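Local atomic coordinates of uncharacterized protein (Bacillus cereus, PDB entry 5F2H), a protein that is of unknown function but, as a member of the alpha/beta hydrolase superfamily, probably acts as a hydrolase of the phospholipase/carboxylesterase type. Residues E147-S152 with H294-D299; L162-Q167 with D172-D177. All coordinates share one frame; numbering follows the deposited sequence.

Interaction 1: residues E147-S152 with H294-D299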
loop_
_atom_site.group_PDB
_atom_site.type_symbol
_atom_site.label_atom_id
_atom_site.label_comp_id
_atom_site.label_asym_id
_atom_site.label_seq_id
_atom_site.Cartn_x
_atom_site.Cartn_y
_atom_site.Cartn_z
ATOM N N GLU B 147 20.018 5.587 -10.953
ATOM C CA GLU B 147 19.405 4.941 -9.808
ATOM C C GLU B 147 19.573 5.698 -8.481
ATOM O O GLU B 147 18.595 5.965 -7.800
ATOM C CB GLU B 147 19.897 3.491 -9.733
ATOM C CG GLU B 147 19.447 2.678 -8.528
ATOM C CD GLU B 147 19.974 1.242 -8.544
ATOM O OE1 GLU B 147 20.037 0.615 -9.616
ATOM O OE2 GLU B 147 20.276 0.706 -7.464
ATOM N N PRO B 148 20.799 6.109 -8.138
ATOM C CA PRO B 148 21.004 6.790 -6.855
ATOM C C PRO B 148 20.122 8.005 -6.571
ATOM O O PRO B 148 19.797 8.247 -5.403
ATOM C CB PRO B 148 22.468 7.228 -6.912
ATOM C CG PRO B 148 23.121 6.294 -7.853
ATOM C CD PRO B 148 22.067 5.923 -8.862
ATOM N N TYR B 149 19.728 8.747 -7.611
ATOM C CA TYR B 149 18.916 9.939 -7.404
ATOM C C TYR B 149 17.431 9.664 -7.261
ATOM O O TYR B 149 16.688 10.543 -6.814
ATOM C CB TYR B 149 19.130 10.936 -8.544
ATOM C CG TYR B 149 20.550 11.424 -8.714
ATOM C CD1 TYR B 149 20.992 12.553 -8.060
ATOM C CD2 TYR B 149 21.430 10.790 -9.587
ATOM C CE1 TYR B 149 22.297 13.004 -8.235
ATOM C CE2 TYR B 149 22.715 11.252 -9.788
ATOM C CZ TYR B 149 23.153 12.346 -9.103
ATOM O OH TYR B 149 24.462 12.790 -9.266
ATOM N N TRP B 150 16.982 8.459 -7.606
ATOM C CA TRP B 150 15.544 8.154 -7.539
ATOM C C TRP B 150 15.237 6.974 -6.658
ATOM O O TRP B 150 14.101 6.542 -6.583
ATOM C CB TRP B 150 15.040 7.885 -8.968
ATOM C CG TRP B 150 15.347 9.017 -9.878
ATOM C CD1 TRP B 150 16.505 9.228 -10.556
ATOM C CD2 TRP B 150 14.507 10.118 -10.180
ATOM N NE1 TRP B 150 16.434 10.391 -11.271
ATOM C CE2 TRP B 150 15.197 10.940 -11.087
ATOM C CE3 TRP B 150 13.218 10.480 -9.796
ATOM C CZ2 TRP B 150 14.657 12.116 -11.589
ATOM C CZ3 TRP B 150 12.668 11.628 -10.318
ATOM C CH2 TRP B 150 13.391 12.442 -11.192
ATOM N N LYS B 151 16.258 6.458 -5.994
ATOM C CA LYS B 151 16.125 5.297 -5.106
ATOM C C LYS B 151 15.150 5.544 -3.951
ATOM O O LYS B 151 14.425 4.628 -3.547
ATOM C CB LYS B 151 17.501 4.954 -4.528
ATOM C CG LYS B 151 17.576 3.656 -3.744
ATOM C CD LYS B 151 18.925 3.470 -3.044
ATOM C CE LYS B 151 20.113 3.610 -3.991
ATOM N NZ LYS B 151 20.053 2.714 -5.177
ATOM N N SER B 152 15.108 6.782 -3.453
ATOM C CA SER B 152 14.238 7.148 -2.327
ATOM C C SER B 152 12.720 7.119 -2.559
ATOM O O SER B 152 11.965 7.565 -1.694
ATOM C CB SER B 152 14.646 8.513 -1.776
ATOM O OG SER B 152 14.511 9.518 -2.754
ATOM N N HIS B 294 23.713 22.146 -13.931
ATOM C CA HIS B 294 23.011 21.015 -14.543
ATOM C C HIS B 294 23.347 19.733 -13.792
ATOM O O HIS B 294 24.163 18.888 -14.218
ATOM C CB HIS B 294 23.354 20.941 -16.013
ATOM C CG HIS B 294 22.546 19.943 -16.783
ATOM N ND1 HIS B 294 23.080 18.776 -17.281
ATOM C CD2 HIS B 294 21.244 19.947 -17.151
ATOM C CE1 HIS B 294 22.151 18.117 -17.949
ATOM N NE2 HIS B 294 21.030 18.811 -17.892
ATOM N N ASP B 295 22.651 19.596 -12.670
ATOM C CA ASP B 295 22.833 18.498 -11.772
ATOM C C ASP B 295 21.642 18.504 -10.840
ATOM O O ASP B 295 20.907 19.462 -10.815
ATOM C CB ASP B 295 24.104 18.792 -10.972
ATOM C CG ASP B 295 24.388 17.760 -9.934
ATOM O OD1 ASP B 295 23.883 16.628 -10.073
ATOM O OD2 ASP B 295 25.121 18.099 -8.977
ATOM N N TYR B 296 21.464 17.446 -10.064
ATOM C CA TYR B 296 20.367 17.382 -9.115
ATOM C C TYR B 296 20.774 18.123 -7.845
ATOM O O TYR B 296 21.969 18.192 -7.508
ATOM C CB TYR B 296 20.097 15.956 -8.703
ATOM C CG TYR B 296 19.715 14.990 -9.787
ATOM C CD1 TYR B 296 20.657 14.482 -10.647
ATOM C CD2 TYR B 296 18.458 14.426 -9.801
ATOM C CE1 TYR B 296 20.330 13.491 -11.552
ATOM C CE2 TYR B 296 18.116 13.444 -10.706
ATOM C CZ TYR B 296 19.059 12.974 -11.565
ATOM O OH TYR B 296 18.712 12.004 -12.469
ATOM N N PRO B 297 19.793 18.706 -7.130
ATOM C CA PRO B 297 20.119 19.407 -5.869
ATOM C C PRO B 297 20.614 18.387 -4.869
ATOM O O PRO B 297 20.224 17.218 -4.932
ATOM C CB PRO B 297 18.788 19.998 -5.428
ATOM C CG PRO B 297 17.751 19.214 -6.161
ATOM C CD PRO B 297 18.360 18.745 -7.439
ATOM N N GLU B 298 21.434 18.809 -3.920
ATOM C CA GLU B 298 21.980 17.848 -2.957
ATOM C C GLU B 298 20.925 17.263 -1.991
ATOM O O GLU B 298 21.098 16.160 -1.475
ATOM C CB GLU B 298 23.247 18.419 -2.315
ATOM C CG GLU B 298 24.097 17.387 -1.588
ATOM C CD GLU B 298 25.538 17.848 -1.408
ATOM O OE1 GLU B 298 25.998 18.667 -2.232
ATOM O OE2 GLU B 298 26.237 17.338 -0.505
ATOM N N ASP B 299 19.807 17.969 -1.822
ATOM C CA ASP B 299 18.695 17.499 -0.989
ATOM C C ASP B 299 17.530 17.122 -1.937
ATOM O O ASP B 299 16.355 17.390 -1.657
ATOM C CB ASP B 299 18.237 18.564 0.014
ATOM C CG ASP B 299 17.621 19.790 -0.646
ATOM O OD1 ASP B 299 17.624 19.897 -1.895
ATOM O OD2 ASP B 299 17.106 20.647 0.104
HETATM O O HOH W 1 25.106 15.102 -7.861
#

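Interaction 2: residues L162-Q167 with D172-D177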
loop_
_atom_site.group_PDB
_atom_site.type_symbol
_atom_site.label_atom_id
_atom_site.label_comp_id
_atom_site.label_asym_id
_atom_site.label_seq_id
_atom_site.Cartn_x
_atom_site.Cartn_y
_atom_site.Cartn_z
ATOM N N LEU B 162 13.490 1.575 -13.926
ATOM C CA LEU B 162 14.497 2.419 -14.545
ATOM C C LEU B 162 14.759 1.868 -15.939
ATOM O O LEU B 162 15.425 0.851 -16.081
ATOM C CB LEU B 162 15.787 2.455 -13.724
ATOM C CG LEU B 162 15.701 3.020 -12.299
ATOM C CD1 LEU B 162 17.049 2.952 -11.592
ATOM C CD2 LEU B 162 15.194 4.444 -12.299
ATOM N N PRO B 163 14.213 2.524 -16.976
ATOM C CA PRO B 163 14.423 2.059 -18.344
ATOM C C PRO B 163 15.728 2.571 -18.910
ATOM O O PRO B 163 16.193 3.617 -18.504
ATOM C CB PRO B 163 13.247 2.674 -19.115
ATOM C CG PRO B 163 12.267 3.108 -18.072
ATOM C CD PRO B 163 13.134 3.517 -16.922
ATOM N N GLN B 164 16.324 1.812 -19.812
ATOM C CA GLN B 164 17.567 2.204 -20.433
ATOM C C GLN B 164 17.335 2.223 -21.951
ATOM O O GLN B 164 16.792 1.258 -22.529
ATOM C CB GLN B 164 18.677 1.227 -20.086
ATOM C CG GLN B 164 20.067 1.725 -20.425
ATOM C CD GLN B 164 21.133 0.711 -20.030
ATOM O OE1 GLN B 164 21.907 0.935 -19.101
ATOM N NE2 GLN B 164 21.082 -0.452 -20.638
ATOM N N SER B 165 17.776 3.304 -22.595
ATOM C CA SER B 165 17.600 3.447 -24.026
ATOM C C SER B 165 18.464 2.483 -24.801
ATOM O O SER B 165 19.563 2.142 -24.391
ATOM C CB SER B 165 17.934 4.870 -24.469
ATOM O OG SER B 165 17.861 4.981 -25.885
ATOM N N SER B 166 17.955 2.051 -25.935
ATOM C CA SER B 166 18.694 1.156 -26.792
ATOM C C SER B 166 19.730 1.917 -27.620
ATOM O O SER B 166 20.638 1.311 -28.162
ATOM C CB SER B 166 17.729 0.481 -27.744
ATOM O OG SER B 166 17.025 1.464 -28.482
ATOM N N GLN B 167 19.629 3.243 -27.669
ATOM C CA GLN B 167 20.544 4.055 -28.477
ATOM C C GLN B 167 21.874 4.259 -27.751
ATOM O O GLN B 167 22.043 5.204 -26.979
ATOM C CB GLN B 167 19.879 5.394 -28.803
ATOM C CG GLN B 167 18.488 5.280 -29.439
ATOM C CD GLN B 167 17.748 6.620 -29.462
ATOM O OE1 GLN B 167 18.316 7.663 -29.802
ATOM N NE2 GLN B 167 16.470 6.592 -29.081
ATOM N N ASP B 172 28.615 1.561 -22.233
ATOM C CA ASP B 172 27.758 1.914 -21.098
ATOM C C ASP B 172 27.155 3.333 -21.105
ATOM O O ASP B 172 26.690 3.794 -20.072
ATOM C CB ASP B 172 28.510 1.688 -19.783
ATOM C CG ASP B 172 29.029 0.275 -19.639
ATOM O OD1 ASP B 172 28.432 -0.656 -20.220
ATOM O OD2 ASP B 172 30.035 0.092 -18.921
ATOM N N GLY B 173 27.171 4.023 -22.241
ATOM C CA GLY B 173 26.592 5.380 -22.360
ATOM C C GLY B 173 25.412 5.323 -23.337
ATOM O O GLY B 173 25.578 4.930 -24.480
ATOM N N PHE B 174 24.237 5.743 -22.907
ATOM C CA PHE B 174 23.052 5.676 -23.733
ATOM C C PHE B 174 22.343 7.044 -23.926
ATOM O O PHE B 174 22.390 7.899 -23.031
ATOM C CB PHE B 174 22.127 4.644 -23.086
ATOM C CG PHE B 174 22.746 3.274 -22.931
ATOM C CD1 PHE B 174 22.667 2.341 -23.955
ATOM C CD2 PHE B 174 23.376 2.901 -21.751
ATOM C CE1 PHE B 174 23.224 1.076 -23.815
ATOM C CE2 PHE B 174 23.959 1.642 -21.611
ATOM C CZ PHE B 174 23.867 0.729 -22.641
ATOM N N VAL B 175 21.669 7.240 -25.067
ATOM C CA VAL B 175 20.993 8.525 -25.366
ATOM C C VAL B 175 19.585 8.458 -25.895
ATOM O O VAL B 175 19.188 7.451 -26.492
ATOM C CB VAL B 175 21.747 9.341 -26.436
ATOM C CG1 VAL B 175 23.137 9.720 -25.941
ATOM C CG2 VAL B 175 21.847 8.569 -27.739
ATOM N N TRP B 176 18.863 9.578 -25.739
ATOM C CA TRP B 176 17.471 9.710 -26.208
ATOM C C TRP B 176 17.350 10.594 -27.466
ATOM O O TRP B 176 16.360 11.298 -27.631
ATOM C CB TRP B 176 16.583 10.285 -25.107
ATOM C CG TRP B 176 16.563 9.469 -23.888
ATOM C CD1 TRP B 176 17.218 9.718 -22.708
ATOM C CD2 TRP B 176 15.922 8.210 -23.730
ATOM N NE1 TRP B 176 16.983 8.706 -21.815
ATOM C CE2 TRP B 176 16.204 7.756 -22.422
ATOM C CE3 TRP B 176 15.125 7.417 -24.566
ATOM C CZ2 TRP B 176 15.690 6.568 -21.918
ATOM C CZ3 TRP B 176 14.628 6.209 -24.061
ATOM C CH2 TRP B 176 14.913 5.807 -22.741
ATOM N N ASP B 177 18.347 10.533 -28.352
ATOM C CA ASP B 177 18.363 11.326 -29.589
ATOM C C ASP B 177 17.075 11.210 -30.380
ATOM O O ASP B 177 16.360 12.198 -30.572
ATOM C CB ASP B 177 19.508 10.879 -30.498
ATOM C CG ASP B 177 20.860 11.239 -29.972
ATOM O OD1 ASP B 177 20.965 12.077 -29.037
ATOM O OD2 ASP B 177 21.826 10.721 -30.567
#

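Interaction 1: residues E147-S152 with H294-D299
Tyr149 and Tyr296 lay their rings flat against each other, an offset stack with centroids 3.7 Å apart and planes only 8° from parallel. The overlap is displaced: CD1 of Tyr149 lies above the rim of the Tyr296 ring, while CB of Tyr149 lies over the same face in a CH-pi contact, 3.7 Å from the centroid of Tyr296. Trp150, the next residue, comes to Tyr296 from another direction. Its indole stands at 74° to the phenol, and NE1 gives a hydrogen bond of 3.0 Å to Tyr296 OH, nearly straight at 161° and close to the indole plane. Tyr296 is therefore held twice, by its face through Tyr149 and by its hydroxyl through Trp150, which probably fixes the setting of the ring.

The contact joins the C-terminal end of helix 143-150 to the loop between strand 284-289 and helix 300-313. In alpha/beta hydrolases a loop after the last strand carries the catalytic histidine; consistent with this, His294 bonds through NE2 to Ser208 OG, in a Gly-Xaa-Ser-Xaa-Gly pattern resembling a nucleophile elbow. Phe207, next to that serine, stacks on Tyr296 and carries the aromatic cluster toward the probable active centre, while Phe300, edge-to-face with both Trp150 and Tyr296, extends it to helix 300-313.

The polar contacts lie beside the stack. Asp295 has CG anti to its own nitrogen, which brings OD1 back beside the following amide; Tyr296 N bonds to it from well above the carboxylate plane. A water bridges the segments, 2.8 Å from Tyr149 OH and donating to Asp295 OD1 at 3.0 Å. Beyond them lies the second subunit, whose Ile11 packs on both tyrosines and whose Asn15 bonds to the carbonyl of His294.

Interaction 2: residues L162-Q167 with D172-D177
Gln164 spreads its side-chain amide over one face of the Phe174 ring, the two planes 22° apart. CD stands 3.3 Å above the plane of the Phe174 ring, displaced toward the rim, and CG follows over the same face in a CH-pi contact. The glutamine reaches this position because its chain runs extended from CA to CD, with chi1 at -167°. A second aromatic face is used in much the same way by the neighbouring residue: Ser165 CB sits above the indole of Trp176, 3.5 Å from the centroid of its six-membered ring and 9° off the normal. Phe174 and Trp176 thus receive two successive residues on their faces.

Polar atoms of Ser165 and Gln167 tie the two segments together. Ser165 OG donates to Val175 O at 2.9 Å, from above the carbonyl plane, and accepts from Gln167 N at 3.1 Å. The latter bond closes an ST turn, which bends the chain just past strand 158-164. Gln167 O in turn receives Val175 N at 2.8 Å. The side chain of Gln167 lies along Val175, its CB 3.9 Å from Val175 CG2, and its OE1 is held by the backbone nitrogen of Asp178.

This hairpin-like excursion, built on the short antiparallel strands 168-170 and 173-174, continues from strand 158-164, an outermost strand of the parallel sheet within the chain, and leads to helix 179-195. His137, in the loop after strand 131-136, accepts the indole N-H of Trp176 on its carbonyl oxygen, while Gln164 leans on Ile143 of helix 143-150. At this edge the sheet runs on across the interface: Leu162, Pro163 and Gln164 pair antiparallel with a strand of the second subunit.

Both contacts are largely buried and lie in the same hydrolase-like domain, their centres about 18 Å apart. Interaction 2 is local, its segments separated by only four residues, and is nested within the long chain loop that interaction 1 closes. They meet directly where Glu147 CB packs against Leu162 CD1 at 3.4 Å, linking helix 143-150 to the strand that follows it. Aromatic faces serve each differently: ring against ring in interaction 1, beside the probable active centre, but amide and methylene against ring in interaction 2, where one backbone bond and a serine hydroxyl join in. The second subunit touches both, through side-chain packing and polar contacts at one and strand pairing with some packing at the other.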